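Fucose-binding lectin (Kordia periserrulae, PDB 6HTN) binds fucose as a beta-propeller lectin, holding methyl alpha-L-fucopyranoside in pockets that lie between neighbouring four-stranded blades. Local coordinates at residues Q113-V118 against E129-G134; D74-E79 against L92-G98; S50-S56 against T101-S106. All blocks are in the same frame, centred on the assembly; numbering follows the deposited sequence. Where two conformers were deposited one is given.

How the contacts relate
Contact 1 is the most buried and the richest in charge: it pairs the two middle strands of the third blade, with an ionic network on one face and aromatic and aliphatic groups on the other. Contact 2 is partly exposed and joins a strand of the second blade to the loop leaving that blade; backbone bonds, waters and a lysine over a tyrosine hold it, and its E79 grips a fucoside (chain H). It meets contact 1 where F96 stacks on Y130, and both reach that sugar. Contact 3, nearest the centre of the chain, sets the first strands of these two blades side by side through small residues; T105 O takes the backbone N of R117.

Contact 1: residues Q113-V118 against E129-G134; sequences QIHIRV and EYCWDG. With MFU (methyl alpha-L-fucopyranoside), chain I; MFU (methyl alpha-L-fucopyranoside), chain H.
R117 reaches D133 because its chain leaves with CG anti to its own carbonyl carbon (chi1 -60°) and then bends at chi2 (-67°), carrying the guanidinium across to the partner strand; D133 turns its carboxylate back with a matching chi1 of -63°. The result is an end-on salt bridge, both terminal nitrogens meeting one oxygen: R117 NH2 takes the syn lone pair of D133 OD1 at 2.9 Å, while R117 NH1 meets D133 OD1 from above the carboxylate plane at 3.1 Å. H115 ND1 adds a third, nearly straight bond to D133 OD1 at 2.7 Å, in the imidazole plane, and Y138 OH holds the other oxygen, OD2. NH1 is also bound to the carbonyl of I116, and C131 CB lies 3.5 Å above one guanidinium face, toward its rim, in a side chain small enough to settle there.

So fixed, R117 turns to the fucoside of chain I: R117 NE bonds to its O4 at 2.9 Å and R117 NH2 to its ring oxygen O5. E129, extended from the partner strand, accepts from the same sugar: O3 to E129 OE1 at 2.6 Å and O4 to E129 OE2 at 2.7 Å. W37 NE1 of the second subunit and A141 N also bond to it, placing this pocket at a subunit boundary.

The other face of this antiparallel hairpin, whose hydrogen-bonded pairs are I116-W132 and V118-Y130, is apolar. The W132 ring serves a second fucoside, that of chain H, whose C4 stands 3.8 Å above its plane, over the centre.

One hairpin therefore serves two sugars by different chemistry: a CH-rich sugar face on an indole, and a hydroxyl, O4, held between a guanidinium that donates and a carboxylate that accepts. Both nearby carboxylates probably stabilise the R117 charge.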
loop_
_atom_site.group_PDB
_atom_site.type_symbol
_atom_site.label_atom_id
_atom_site.label_comp_id
_atom_site.label_asym_id
_atom_site.label_seq_id
_atom_site.Cartn_x
_atom_site.Cartn_y
_atom_site.Cartn_z
ATOM N N GLN A 113 -10.879 26.908 -21.750
ATOM C CA GLN A 113 -11.239 25.467 -21.695
ATOM C C GLN A 113 -10.245 24.775 -20.760
ATOM O O GLN A 113 -9.032 24.891 -20.972
ATOM C CB GLN A 113 -11.206 24.814 -23.078
ATOM C CG GLN A 113 -11.397 23.307 -23.077
ATOM C CD GLN A 113 -12.722 22.885 -22.516
ATOM O OE1 GLN A 113 -13.767 23.214 -23.060
ATOM N NE2 GLN A 113 -12.726 22.093 -21.447
ATOM N N ILE A 114 -10.775 24.084 -19.769
ATOM C CA ILE A 114 -9.910 23.267 -18.864
ATOM C C ILE A 114 -9.462 22.014 -19.599
ATOM O O ILE A 114 -10.217 21.382 -20.334
ATOM C CB ILE A 114 -10.673 22.960 -17.548
ATOM C CG1 ILE A 114 -9.709 22.417 -16.487
ATOM C CG2 ILE A 114 -11.822 22.033 -17.784
ATOM C CD1 ILE A 114 -8.682 23.359 -16.027
ATOM N N HIS A 115 -8.238 21.611 -19.302
ATOM C CA HIS A 115 -7.629 20.335 -19.719
ATOM C C HIS A 115 -7.198 19.621 -18.443
ATOM O O HIS A 115 -6.554 20.284 -17.597
ATOM C CB HIS A 115 -6.421 20.591 -20.610
ATOM C CG HIS A 115 -6.782 21.329 -21.844
ATOM N ND1 HIS A 115 -7.143 20.685 -22.991
ATOM C CD2 HIS A 115 -6.932 22.653 -22.059
ATOM C CE1 HIS A 115 -7.469 21.605 -23.921
ATOM N NE2 HIS A 115 -7.359 22.785 -23.368
ATOM N N ILE A 116 -7.563 18.348 -18.329
ATOM C CA ILE A 116 -7.184 17.551 -17.142
ATOM C C ILE A 116 -6.461 16.301 -17.577
ATOM O O ILE A 116 -6.817 15.710 -18.599
ATOM C CB ILE A 116 -8.452 17.208 -16.326
ATOM C CG1 ILE A 116 -9.342 18.421 -16.057
ATOM C CG2 ILE A 116 -8.057 16.481 -15.025
ATOM C CD1 ILE A 116 -10.685 18.045 -15.520
ATOM N N ARG A 117 -5.457 15.933 -16.810
ATOM C CA ARG A 117 -4.752 14.653 -17.011
ATOM C C ARG A 117 -4.734 13.912 -15.675
ATOM O O ARG A 117 -4.334 14.500 -14.647
ATOM C CB ARG A 117 -3.331 14.927 -17.532
ATOM C CG ARG A 117 -3.281 15.679 -18.864
ATOM C CD ARG A 117 -3.827 14.826 -19.987
ATOM N NE ARG A 117 -3.700 15.487 -21.297
ATOM C CZ ARG A 117 -4.656 16.252 -21.847
ATOM N NH1 ARG A 117 -5.784 16.533 -21.191
ATOM N NH2 ARG A 117 -4.456 16.779 -23.054
ATOM N N VAL A 118 -5.151 12.660 -15.717
ATOM C CA VAL A 118 -5.254 11.791 -14.521
ATOM C C VAL A 118 -4.380 10.566 -14.778
ATOM O O VAL A 118 -4.447 10.004 -15.885
ATOM C CB VAL A 118 -6.701 11.364 -14.297
ATOM C CG1 VAL A 118 -6.793 10.404 -13.118
ATOM C CG2 VAL A 118 -7.582 12.584 -14.059
ATOM N N GLU A 129 -2.667 7.180 -18.562
ATOM C CA GLU A 129 -3.060 8.603 -18.522
ATOM C C GLU A 129 -4.444 8.717 -19.134
ATOM O O GLU A 129 -4.651 8.216 -20.252
ATOM C CB GLU A 129 -2.074 9.422 -19.325
ATOM C CG GLU A 129 -2.404 10.894 -19.487
ATOM C CD GLU A 129 -1.501 11.607 -20.490
ATOM O OE1 GLU A 129 -1.409 11.065 -21.622
ATOM O OE2 GLU A 129 -0.923 12.671 -20.153
ATOM N N TYR A 130 -5.354 9.387 -18.426
ATOM C CA TYR A 130 -6.697 9.687 -18.922
ATOM C C TYR A 130 -6.800 11.186 -19.104
ATOM O O TYR A 130 -6.325 11.962 -18.278
ATOM C CB TYR A 130 -7.746 9.138 -17.945
ATOM C CG TYR A 130 -7.532 7.689 -17.641
ATOM C CD1 TYR A 130 -7.724 6.737 -18.614
ATOM C CD2 TYR A 130 -7.080 7.284 -16.393
ATOM C CE1 TYR A 130 -7.459 5.397 -18.360
ATOM C CE2 TYR A 130 -6.822 5.942 -16.136
ATOM C CZ TYR A 130 -6.991 5.004 -17.127
ATOM O OH TYR A 130 -6.776 3.667 -16.914
ATOM N N CYS A 131 -7.351 11.564 -20.265
ATOM C CA CYS A 131 -7.269 12.966 -20.725
ATOM C C CYS A 131 -8.656 13.543 -20.951
ATOM O O CYS A 131 -9.524 12.868 -21.574
ATOM C CB CYS A 131 -6.564 13.052 -22.082
ATOM S SG CYS A 131 -4.919 12.301 -22.082
ATOM N N TRP A 132 -8.835 14.754 -20.473
ATOM C CA TRP A 132 -10.058 15.556 -20.748
ATOM C C TRP A 132 -9.629 16.857 -21.393
ATOM O O TRP A 132 -8.841 17.615 -20.836
ATOM C CB TRP A 132 -10.838 15.836 -19.454
ATOM C CG TRP A 132 -12.051 16.703 -19.682
ATOM C CD1 TRP A 132 -12.134 18.046 -19.545
ATOM C CD2 TRP A 132 -13.352 16.227 -20.023
ATOM N NE1 TRP A 132 -13.407 18.451 -19.771
ATOM C CE2 TRP A 132 -14.176 17.371 -20.098
ATOM C CE3 TRP A 132 -13.881 14.974 -20.283
ATOM C CZ2 TRP A 132 -15.534 17.261 -20.401
ATOM C CZ3 TRP A 132 -15.222 14.860 -20.576
ATOM C CH2 TRP A 132 -16.032 16.000 -20.631
ATOM N N ASP A 133 -10.217 17.133 -22.585
ATOM C CA ASP A 133 -9.965 18.425 -23.272
ATOM C C ASP A 133 -11.308 19.110 -23.572
ATOM O O ASP A 133 -11.275 20.127 -24.281
ATOM C CB ASP A 133 -9.217 18.191 -24.570
ATOM C CG ASP A 133 -7.821 17.570 -24.403
ATOM O OD1 ASP A 133 -7.057 18.045 -23.555
ATOM O OD2 ASP A 133 -7.470 16.733 -25.290
ATOM N N GLY A 134 -12.389 18.632 -22.984
ATOM C CA GLY A 134 -13.698 19.298 -23.084
ATOM C C GLY A 134 -14.782 18.483 -23.733
ATOM O O GLY A 134 -15.922 18.968 -23.724
HETATM C C1 MFU I . -2.411 14.589 -25.168
HETATM C C2 MFU I . -1.878 13.308 -24.547
HETATM C C3 MFU I . -0.442 13.485 -24.104
HETATM C C4 MFU I . -0.224 14.655 -23.256
HETATM C C5 MFU I . -0.770 15.871 -23.996
HETATM C C6 MFU I . -0.637 17.142 -23.260
HETATM O O1 MFU I . -1.610 14.624 -26.347
HETATM O O2 MFU I . -2.087 12.198 -25.414
HETATM O O3 MFU I . -0.009 12.238 -23.486
HETATM O O4 MFU I . -1.059 14.576 -22.032
HETATM O O5 MFU I . -2.123 15.683 -24.415
HETATM C CM MFU I . -2.013 15.655 -27.222
HETATM C C1 MFU H . -17.395 17.750 -15.933
HETATM C C2 MFU H . -16.977 16.312 -15.628
HETATM C C3 MFU H . -15.828 15.946 -16.564
HETATM C C4 MFU H . -14.690 16.891 -16.341
HETATM C C5 MFU H . -15.190 18.326 -16.663
HETATM C C6 MFU H . -14.096 19.343 -16.449
HETATM O O1 MFU H . -17.953 17.710 -17.258
HETATM O O2 MFU H . -18.120 15.481 -15.846
HETATM O O3 MFU H . -15.478 14.576 -16.342
HETATM O O4 MFU H . -14.227 16.913 -14.996
HETATM O O5 MFU H . -16.301 18.624 -15.726
HETATM C CM MFU H . -18.291 19.065 -17.610
HETATM O O HOH W 1 -14.975 20.940 -19.922
#

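Contact 2: residues D74-E79 against L92-G98. Unlike the reference sequence in segment 74-79: D74 (reference Asn). With MFU (methyl alpha-L-fucopyranoside), chain H.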
loop_
_atom_site.group_PDB
_atom_site.type_symbol
_atom_site.label_atom_id
_atom_site.label_comp_id
_atom_site.label_asym_id
_atom_site.label_seq_id
_atom_site.Cartn_x
_atom_site.Cartn_y
_atom_site.Cartn_z
ATOM N N ASP A 74 -15.714 -0.356 -6.168
ATOM C CA ASP A 74 -15.716 -1.368 -7.261
ATOM C C ASP A 74 -14.356 -1.482 -7.977
ATOM O O ASP A 74 -14.266 -2.157 -9.015
ATOM C CB ASP A 74 -16.781 -1.025 -8.298
ATOM C CG ASP A 74 -16.570 0.354 -8.936
ATOM O OD1 ASP A 74 -15.652 1.143 -8.491
ATOM O OD2 ASP A 74 -17.398 0.688 -9.842
ATOM N N GLY A 75 -13.306 -0.854 -7.446
ATOM C CA GLY A 75 -11.982 -0.938 -8.085
ATOM C C GLY A 75 -11.814 0.029 -9.236
ATOM O O GLY A 75 -10.763 -0.007 -9.882
ATOM N N LYS A 76 -12.798 0.871 -9.527
ATOM C CA LYS A 76 -12.708 1.788 -10.673
ATOM C C LYS A 76 -12.511 3.214 -10.192
ATOM O O LYS A 76 -12.964 3.588 -9.087
ATOM C CB LYS A 76 -13.951 1.655 -11.535
ATOM C CG LYS A 76 -14.038 0.248 -12.123
ATOM C CD LYS A 76 -14.808 0.118 -13.379
ATOM C CE LYS A 76 -14.838 -1.267 -13.935
ATOM N NZ LYS A 76 -16.060 -1.515 -14.724
ATOM N N ILE A 77 -11.832 4.008 -10.993
ATOM C CA ILE A 77 -11.609 5.427 -10.676
ATOM C C ILE A 77 -12.945 6.155 -10.551
ATOM O O ILE A 77 -13.816 6.002 -11.424
ATOM C CB ILE A 77 -10.646 6.119 -11.663
ATOM C CG1 ILE A 77 -9.287 5.403 -11.627
ATOM C CG2 ILE A 77 -10.513 7.596 -11.345
ATOM C CD1 ILE A 77 -8.378 5.712 -12.812
ATOM N N ILE A 78 -13.081 6.925 -9.470
ATOM C CA ILE A 78 -14.230 7.842 -9.266
ATOM C C ILE A 78 -13.716 9.266 -9.373
ATOM O O ILE A 78 -12.600 9.567 -8.908
ATOM C CB ILE A 78 -14.950 7.583 -7.937
ATOM C CG1 ILE A 78 -14.073 7.844 -6.718
ATOM C CG2 ILE A 78 -15.491 6.172 -7.918
ATOM C CD1 ILE A 78 -14.866 7.853 -5.405
ATOM N N GLU A 79 -14.510 10.127 -9.999
ATOM C CA GLU A 79 -14.215 11.549 -10.149
ATOM C C GLU A 79 -15.305 12.331 -9.384
ATOM O O GLU A 79 -16.464 12.110 -9.718
ATOM C CB GLU A 79 -14.204 11.938 -11.612
ATOM C CG GLU A 79 -14.021 13.450 -11.806
ATOM C CD GLU A 79 -14.108 13.916 -13.252
ATOM O OE1 GLU A 79 -15.020 13.418 -13.974
ATOM O OE2 GLU A 79 -13.313 14.834 -13.627
ATOM N N LEU A 92 -15.777 10.795 -15.710
ATOM C CA LEU A 92 -14.716 9.745 -15.667
ATOM C C LEU A 92 -15.174 8.552 -14.838
ATOM O O LEU A 92 -14.683 7.456 -15.049
ATOM C CB LEU A 92 -13.406 10.323 -15.142
ATOM C CG LEU A 92 -12.200 9.357 -15.176
ATOM C CD1 LEU A 92 -11.938 8.847 -16.603
ATOM C CD2 LEU A 92 -10.955 10.088 -14.714
ATOM N N THR A 93 -16.051 8.766 -13.845
ATOM C CA THR A 93 -16.380 7.738 -12.859
ATOM C C THR A 93 -16.811 6.433 -13.547
ATOM O O THR A 93 -17.681 6.446 -14.446
ATOM C CB THR A 93 -17.488 8.217 -11.933
ATOM O OG1 THR A 93 -17.000 9.355 -11.238
ATOM C CG2 THR A 93 -17.974 7.124 -10.997
ATOM N N GLY A 94 -16.217 5.334 -13.131
ATOM C CA GLY A 94 -16.623 3.997 -13.526
ATOM C C GLY A 94 -16.066 3.548 -14.868
ATOM O O GLY A 94 -16.355 2.418 -15.273
ATOM N N GLN A 95 -15.280 4.344 -15.573
ATOM C CA GLN A 95 -14.756 3.956 -16.907
ATOM C C GLN A 95 -13.545 3.006 -16.804
ATOM O O GLN A 95 -13.396 2.122 -17.670
ATOM C CB GLN A 95 -14.426 5.174 -17.748
ATOM C CG GLN A 95 -15.661 6.011 -18.102
ATOM C CD GLN A 95 -15.331 7.000 -19.202
ATOM O OE1 GLN A 95 -14.731 6.618 -20.219
ATOM N NE2 GLN A 95 -15.736 8.254 -19.037
ATOM N N PHE A 96 -12.652 3.205 -15.827
ATOM C CA PHE A 96 -11.354 2.514 -15.825
ATOM C C PHE A 96 -11.050 1.948 -14.449
ATOM O O PHE A 96 -11.310 2.579 -13.419
ATOM C CB PHE A 96 -10.240 3.486 -16.226
ATOM C CG PHE A 96 -10.454 4.104 -17.585
ATOM C CD1 PHE A 96 -10.255 3.347 -18.729
ATOM C CD2 PHE A 96 -10.854 5.407 -17.705
ATOM C CE1 PHE A 96 -10.450 3.903 -19.987
ATOM C CE2 PHE A 96 -11.072 5.961 -18.962
ATOM C CZ PHE A 96 -10.866 5.218 -20.081
ATOM N N TYR A 97 -10.391 0.790 -14.452
ATOM C CA TYR A 97 -9.843 0.217 -13.218
ATOM C C TYR A 97 -8.645 1.010 -12.771
ATOM O O TYR A 97 -7.814 1.403 -13.611
ATOM C CB TYR A 97 -9.407 -1.231 -13.432
ATOM C CG TYR A 97 -10.557 -2.201 -13.543
ATOM C CD1 TYR A 97 -11.314 -2.543 -12.439
ATOM C CD2 TYR A 97 -10.854 -2.799 -14.741
ATOM C CE1 TYR A 97 -12.348 -3.457 -12.520
ATOM C CE2 TYR A 97 -11.878 -3.730 -14.852
ATOM C CZ TYR A 97 -12.639 -4.051 -13.733
ATOM O OH TYR A 97 -13.641 -4.984 -13.870
ATOM N N GLY A 98 -8.526 1.227 -11.469
ATOM C CA GLY A 98 -7.348 1.870 -10.885
ATOM C C GLY A 98 -6.805 1.063 -9.763
ATOM O O GLY A 98 -7.566 0.552 -8.963
HETATM C C1 MFU H . -17.395 17.750 -15.933
HETATM C C2 MFU H . -16.977 16.312 -15.628
HETATM C C3 MFU H . -15.828 15.946 -16.564
HETATM C C4 MFU H . -14.690 16.891 -16.341
HETATM C C5 MFU H . -15.190 18.326 -16.663
HETATM C C6 MFU H . -14.096 19.343 -16.449
HETATM O O1 MFU H . -17.953 17.710 -17.258
HETATM O O2 MFU H . -18.120 15.481 -15.846
HETATM O O3 MFU H . -15.478 14.576 -16.342
HETATM O O4 MFU H . -14.227 16.913 -14.996
HETATM O O5 MFU H . -16.301 18.624 -15.726
HETATM C CM MFU H . -18.291 19.065 -17.610
HETATM O O HOH W 2 -15.738 -4.139 -15.475
HETATM O O HOH W 3 -18.432 0.757 -14.415
HETATM O O HOH W 4 -12.871 5.626 -14.087
#
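E79 OE1 is gripped by two donors: the backbone N of L92 at 3.2 Å, above the carboxylate plane, and the O3 hydroxyl of the chain H fucoside at 2.7 Å. The glutamate chain is extended, CG anti to the backbone N (chi1 175°), which carries the carboxylate out to the sugar; its other oxygen, E79 OE2, receives O4 of the same sugar and the hydroxyl of Y69. Behind it, T93 OG1 accepts from the backbone N of E79 at 2.9 Å in a nearly straight bond, and S89 OG also bonds to this threonine oxygen.

L92 to Q95 form a type II turn, and G94 suits its third position because phi is positive there. From this turn G94 N bonds to I77 O at 3.0 Å, the loop returns F96 O to I77 N at 2.9 Å, and G98 N closes on the carbonyl of G75. Both these glycines suit their places: G75 has positive phi, and at G98 a CB would run into I77 CG1. A water accepts from F96 N and lies within bonding distance of I77 O and L92 O. Beside this bend I77 packs CG2 on L92 CD2, two aliphatic groups suited to a buried seam.

Farther out, K76 lies across Y97, its CE 3.8 Å from the ring centroid in a CH-pi contact. K76 NZ sits off-centre, making a looser cation-pi contact, and shares a water with Y97 OH, which also bonds to D124 of the third subunit. D74 OD1 accepts from K76 N in an Asx turn just before the strand.

The Y97 end thus faces the third subunit, while the E79-L92 end forms one wall of an inter-blade fucose site of the propeller, with W137 of the following blade.

Contact 3: residues S50-S56 against T101-S106; sequences SGAGATS and TPDATS
T55 points its side chain at the strand of the next blade. Its CB lies 3.8 Å from S106 OG; CG2 lies against S106 CB, with A104 CB 4.2 Å from T55 CG2; and OG1, placed anti to the backbone N (chi1 -167°), makes a hydrogen bond of 2.7 Å to S106 OG. A water that donates to S56 O also bonds to S106 OG and, weakly, to S106 O, so the serine hydroxyl and the water link the two strands side by side.

The strands run almost parallel (8°), axes 5.4 Å apart, yet each finds its backbone partners in its own sheet: T55 with R67, T105 with R117. Glycine suits position 53 because P102 O comes within 3.3 Å of G53 CA, where a side chain would have to stand. At the other end T101 CG2 packs on the carbonyl of G51, and T101 OG1 takes a weak bond from G51 N.

S56 bonds to T4, and T105 to S5 of the second subunit, so with T55-S106 these Thr-Ser pairs recur from blade to blade and across the subunit boundary. Small residues with short hydroxyls therefore let adjacent first strands come close, joined mainly by hydroxyls, water and methyl contacts.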
loop_
_atom_site.group_PDB
_atom_site.type_symbol
_atom_site.label_atom_id
_atom_site.label_comp_id
_atom_site.label_asym_id
_atom_site.label_seq_id
_atom_site.Cartn_x
_atom_site.Cartn_y
_atom_site.Cartn_z
ATOM N N SER A 50 -8.946 4.154 -1.790
ATOM C CA SER A 50 -7.623 4.791 -1.900
ATOM C C SER A 50 -7.714 6.210 -1.354
ATOM O O SER A 50 -8.811 6.699 -1.134
ATOM C CB SER A 50 -7.135 4.780 -3.332
ATOM O OG SER A 50 -7.852 5.771 -4.079
ATOM N N GLY A 51 -6.543 6.821 -1.303
ATOM C CA GLY A 51 -6.476 8.277 -1.171
ATOM C C GLY A 51 -6.981 8.940 -2.422
ATOM O O GLY A 51 -7.426 8.308 -3.373
ATOM N N ALA A 52 -6.910 10.259 -2.444
ATOM C CA ALA A 52 -7.476 11.043 -3.540
ATOM C C ALA A 52 -6.402 11.972 -4.093
ATOM O O ALA A 52 -5.578 12.499 -3.342
ATOM C CB ALA A 52 -8.669 11.777 -3.033
ATOM N N GLY A 53 -6.350 12.064 -5.386
ATOM C CA GLY A 53 -5.591 13.121 -6.060
ATOM C C GLY A 53 -6.535 14.269 -6.350
ATOM O O GLY A 53 -7.738 14.031 -6.507
ATOM N N ALA A 54 -6.013 15.470 -6.326
ATOM C CA ALA A 54 -6.875 16.638 -6.533
ATOM C C ALA A 54 -6.211 17.639 -7.465
ATOM O O ALA A 54 -4.971 17.839 -7.379
ATOM C CB ALA A 54 -7.184 17.248 -5.188
ATOM N N THR A 55 -7.054 18.372 -8.170
ATOM C CA THR A 55 -6.604 19.521 -8.987
ATOM C C THR A 55 -7.716 20.574 -8.903
ATOM O O THR A 55 -8.874 20.225 -8.616
ATOM C CB THR A 55 -6.264 19.066 -10.420
ATOM O OG1 THR A 55 -5.560 20.184 -11.014
ATOM C CG2 THR A 55 -7.450 18.611 -11.211
ATOM N N SER A 56 -7.386 21.820 -9.195
ATOM C CA SER A 56 -8.401 22.893 -9.166
ATOM C C SER A 56 -7.987 23.992 -10.117
ATOM O O SER A 56 -6.804 24.085 -10.472
ATOM C CB SER A 56 -8.560 23.411 -7.756
ATOM O OG SER A 56 -7.388 24.003 -7.264
ATOM N N THR A 101 -3.530 5.250 -6.017
ATOM C CA THR A 101 -4.122 6.561 -5.721
ATOM C C THR A 101 -3.846 7.421 -6.936
ATOM O O THR A 101 -2.684 7.671 -7.233
ATOM C CB THR A 101 -3.571 7.202 -4.461
ATOM O OG1 THR A 101 -3.913 6.382 -3.339
ATOM C CG2 THR A 101 -4.105 8.601 -4.268
ATOM N N PRO A 102 -4.876 7.931 -7.632
ATOM C CA PRO A 102 -4.604 8.662 -8.870
ATOM C C PRO A 102 -3.908 9.979 -8.601
ATOM O O PRO A 102 -4.100 10.625 -7.534
ATOM C CB PRO A 102 -5.992 8.932 -9.444
ATOM C CG PRO A 102 -6.870 7.844 -8.851
ATOM C CD PRO A 102 -6.310 7.618 -7.491
ATOM N N ASP A 103 -3.079 10.370 -9.563
ATOM C CA ASP A 103 -2.518 11.726 -9.631
ATOM C C ASP A 103 -3.306 12.518 -10.668
ATOM O O ASP A 103 -3.786 11.933 -11.639
ATOM C CB ASP A 103 -1.054 11.699 -10.092
ATOM C CG ASP A 103 -0.102 11.211 -9.007
ATOM O OD1 ASP A 103 -0.274 11.603 -7.839
ATOM O OD2 ASP A 103 0.812 10.383 -9.363
ATOM N N ALA A 104 -3.382 13.815 -10.472
ATOM C CA ALA A 104 -4.105 14.663 -11.443
ATOM C C ALA A 104 -3.437 16.024 -11.544
ATOM O O ALA A 104 -2.867 16.521 -10.573
ATOM C CB ALA A 104 -5.535 14.850 -11.045
ATOM N N THR A 105 -3.476 16.587 -12.758
ATOM C CA THR A 105 -3.047 17.980 -12.982
ATOM C C THR A 105 -3.994 18.574 -14.041
ATOM O O THR A 105 -4.721 17.829 -14.707
ATOM C CB THR A 105 -1.565 18.076 -13.357
ATOM O OG1 THR A 105 -1.152 19.451 -13.298
ATOM C CG2 THR A 105 -1.302 17.515 -14.729
ATOM N N SER A 106 -4.015 19.922 -14.120
ATOM C CA SER A 106 -4.943 20.570 -15.057
ATOM C C SER A 106 -4.360 21.933 -15.443
ATOM O O SER A 106 -3.524 22.481 -14.718
ATOM C CB SER A 106 -6.322 20.730 -14.444
ATOM O OG SER A 106 -6.298 21.509 -13.305
HETATM O O HOH W 5 -5.386 24.094 -12.739
#